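Local coordinates for protein rhamnonate dehydratase (Gibberella zeae PH-1, PDB 3FXG) that probably dehydrates L-rhamnonate to its 2-keto-3-deoxy acid, using a bound magnesium ion, as a member of the enolase superfamily, at residues 244-249 with 292-297. Numbering follows the deposited sequence.
Sequences INWWEE and LDIIQP. With MG (magnesium ion), chain I.
Ile-294 and Gln-296 meet Trp-246 and Glu-248 on the inner side of the modified TIM barrel of the enolase superfamily; strand 270-273 runs between the two segments, so side chains alone make the contact. Ile-294 comes first: with CG1 anti to the carbonyl carbon (chi1 -57°), the end methyl CD1 of this apolar, beta-branched residue lies over one face of the broad Trp-246 indole, offset toward the rim, a CH-pi contact 4.0 Å from the centroid of the six-membered ring. Tyr-167 meets the same indole edge-to-face. Two residues on, Gln-296 brings a polar end that can both donate and accept. Its NE2 gives a hydrogen bond of 2.8 Å to Glu-248 OE1, arriving from above the carboxylate plane, while its OE1 accepts from Thr-272. The amide and carboxylate planes stand 71° apart. Glutamate suits position 248 because its extended chain carries two oxygens: OE2 binds magnesium at 2.2 Å, alongside Asp-222 and Glu-275, and OE1 serves Gln-296, Trp-246 and Lys-185, the last by a salt bridge. These three OE1 partners are second-shell and probably hold the carboxylate's rotation at the metal. Trp-246 NE1 donates to the anti lone pair of Glu-248 OE1 over 3.1 Å, the oxygen lying close to the indole plane.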
loop_
_atom_site.group_PDB
_atom_site.type_symbol
_atom_site.label_atom_id
_atom_site.label_comp_id
_atom_site.label_asym_id
_atom_site.label_seq_id
_atom_site.Cartn_x
_atom_site.Cartn_y
_atom_site.Cartn_z
ATOM N N ILE A 244 -26.769 12.511 13.812
ATOM C CA ILE A 244 -27.053 11.085 13.971
ATOM C C ILE A 244 -25.875 10.406 14.675
ATOM O O ILE A 244 -24.723 10.604 14.295
ATOM C CB ILE A 244 -27.295 10.416 12.591
ATOM C CG1 ILE A 244 -28.511 11.058 11.915
ATOM C CG2 ILE A 244 -27.498 8.914 12.750
ATOM C CD1 ILE A 244 -29.786 11.000 12.741
ATOM N N ASN A 245 -26.166 9.610 15.701
ATOM C CA ASN A 245 -25.124 8.920 16.463
ATOM C C ASN A 245 -24.362 7.925 15.585
ATOM O O ASN A 245 -23.131 7.957 15.520
ATOM C CB ASN A 245 -25.740 8.194 17.662
ATOM C CG ASN A 245 -24.697 7.764 18.681
ATOM O OD1 ASN A 245 -24.918 6.836 19.458
ATOM N ND2 ASN A 245 -23.561 8.449 18.688
ATOM N N TRP A 246 -25.085 7.028 14.924
ATOM C CA TRP A 246 -24.441 6.085 14.021
ATOM C C TRP A 246 -25.417 5.543 12.990
ATOM O O TRP A 246 -26.632 5.537 13.205
ATOM C CB TRP A 246 -23.758 4.932 14.784
ATOM C CG TRP A 246 -24.646 3.801 15.261
ATOM C CD1 TRP A 246 -25.388 2.948 14.487
ATOM C CD2 TRP A 246 -24.809 3.353 16.614
ATOM N NE1 TRP A 246 -25.996 1.998 15.277
ATOM C CE2 TRP A 246 -25.656 2.224 16.585
ATOM C CE3 TRP A 246 -24.316 3.799 17.850
ATOM C CZ2 TRP A 246 -26.025 1.530 17.748
ATOM C CZ3 TRP A 246 -24.681 3.109 19.007
ATOM C CH2 TRP A 246 -25.528 1.986 18.944
ATOM N N TRP A 247 -24.865 5.107 11.862
ATOM C CA TRP A 247 -25.642 4.550 10.765
ATOM C C TRP A 247 -25.359 3.057 10.728
ATOM O O TRP A 247 -24.205 2.639 10.582
ATOM C CB TRP A 247 -25.234 5.219 9.453
ATOM C CG TRP A 247 -25.561 6.683 9.431
ATOM C CD1 TRP A 247 -24.837 7.697 9.987
ATOM C CD2 TRP A 247 -26.722 7.288 8.852
ATOM N NE1 TRP A 247 -25.475 8.899 9.789
ATOM C CE2 TRP A 247 -26.635 8.676 9.094
ATOM C CE3 TRP A 247 -27.829 6.790 8.150
ATOM C CZ2 TRP A 247 -27.614 9.576 8.658
ATOM C CZ3 TRP A 247 -28.805 7.689 7.715
ATOM C CH2 TRP A 247 -28.687 9.063 7.972
ATOM N N GLU A 248 -26.420 2.264 10.854
ATOM C CA GLU A 248 -26.309 0.810 10.916
ATOM C C GLU A 248 -26.640 0.008 9.660
ATOM O O GLU A 248 -27.647 0.246 8.991
ATOM C CB GLU A 248 -27.170 0.309 12.079
ATOM C CG GLU A 248 -27.017 -1.166 12.395
ATOM C CD GLU A 248 -27.622 -1.524 13.739
ATOM O OE1 GLU A 248 -27.439 -0.741 14.697
ATOM O OE2 GLU A 248 -28.270 -2.585 13.843
ATOM N N GLU A 249 -25.779 -0.967 9.375
ATOM C CA GLU A 249 -25.913 -1.865 8.229
ATOM C C GLU A 249 -26.359 -1.171 6.946
ATOM O O GLU A 249 -27.327 -1.587 6.308
ATOM C CB GLU A 249 -26.877 -3.012 8.568
ATOM C CG GLU A 249 -26.503 -4.325 7.878
ATOM C CD GLU A 249 -27.385 -5.505 8.271
ATOM O OE1 GLU A 249 -27.009 -6.650 7.937
ATOM O OE2 GLU A 249 -28.450 -5.296 8.898
ATOM N N LEU A 292 -15.320 0.224 10.951
ATOM C CA LEU A 292 -16.605 0.075 11.625
ATOM C C LEU A 292 -16.410 0.384 13.105
ATOM O O LEU A 292 -15.550 -0.191 13.766
ATOM C CB LEU A 292 -17.146 -1.346 11.436
ATOM C CG LEU A 292 -17.545 -1.655 9.990
ATOM C CD1 LEU A 292 -17.679 -3.146 9.797
ATOM C CD2 LEU A 292 -18.849 -0.936 9.650
ATOM N N ASP A 293 -17.212 1.310 13.616
ATOM C CA ASP A 293 -17.112 1.727 15.010
ATOM C C ASP A 293 -17.681 0.707 15.979
ATOM O O ASP A 293 -17.313 0.684 17.155
ATOM C CB ASP A 293 -17.823 3.063 15.179
ATOM C CG ASP A 293 -17.224 4.130 14.302
ATOM O OD1 ASP A 293 -16.335 4.861 14.781
ATOM O OD2 ASP A 293 -17.624 4.217 13.124
ATOM N N ILE A 294 -18.580 -0.132 15.477
ATOM C CA ILE A 294 -19.202 -1.173 16.289
ATOM C C ILE A 294 -19.570 -2.367 15.416
ATOM O O ILE A 294 -20.086 -2.193 14.314
ATOM C CB ILE A 294 -20.515 -0.679 16.949
ATOM C CG1 ILE A 294 -20.258 0.560 17.803
ATOM C CG2 ILE A 294 -21.115 -1.788 17.816
ATOM C CD1 ILE A 294 -21.521 1.120 18.437
ATOM N N ILE A 295 -19.291 -3.578 15.891
ATOM C CA ILE A 295 -19.688 -4.759 15.136
ATOM C C ILE A 295 -20.858 -5.343 15.917
ATOM O O ILE A 295 -20.858 -5.330 17.152
ATOM C CB ILE A 295 -18.531 -5.772 14.958
ATOM C CG1 ILE A 295 -18.013 -6.266 16.305
ATOM C CG2 ILE A 295 -17.414 -5.114 14.150
ATOM C CD1 ILE A 295 -16.978 -7.379 16.167
ATOM N N GLN A 296 -21.856 -5.851 15.200
ATOM C CA GLN A 296 -23.075 -6.329 15.840
ATOM C C GLN A 296 -23.572 -7.719 15.459
ATOM O O GLN A 296 -24.595 -7.859 14.788
ATOM C CB GLN A 296 -24.177 -5.308 15.556
ATOM C CG GLN A 296 -23.750 -3.872 15.860
ATOM C CD GLN A 296 -24.656 -2.832 15.218
ATOM O OE1 GLN A 296 -24.784 -2.773 13.992
ATOM N NE2 GLN A 296 -25.284 -2.002 16.046
ATOM N N PRO A 297 -22.870 -8.768 15.898
ATOM C CA PRO A 297 -23.320 -10.117 15.554
ATOM C C PRO A 297 -24.568 -10.498 16.339
ATOM O O PRO A 297 -24.834 -9.932 17.401
ATOM C CB PRO A 297 -22.129 -10.983 15.949
ATOM C CG PRO A 297 -21.599 -10.271 17.146
ATOM C CD PRO A 297 -21.642 -8.814 16.710
HETATM MG MG MG I . -29.845 -3.765 12.791
HETATM O O HOH W 1 -30.116 -3.956 10.529
HETATM O O HOH W 2 -31.122 -4.072 14.896
#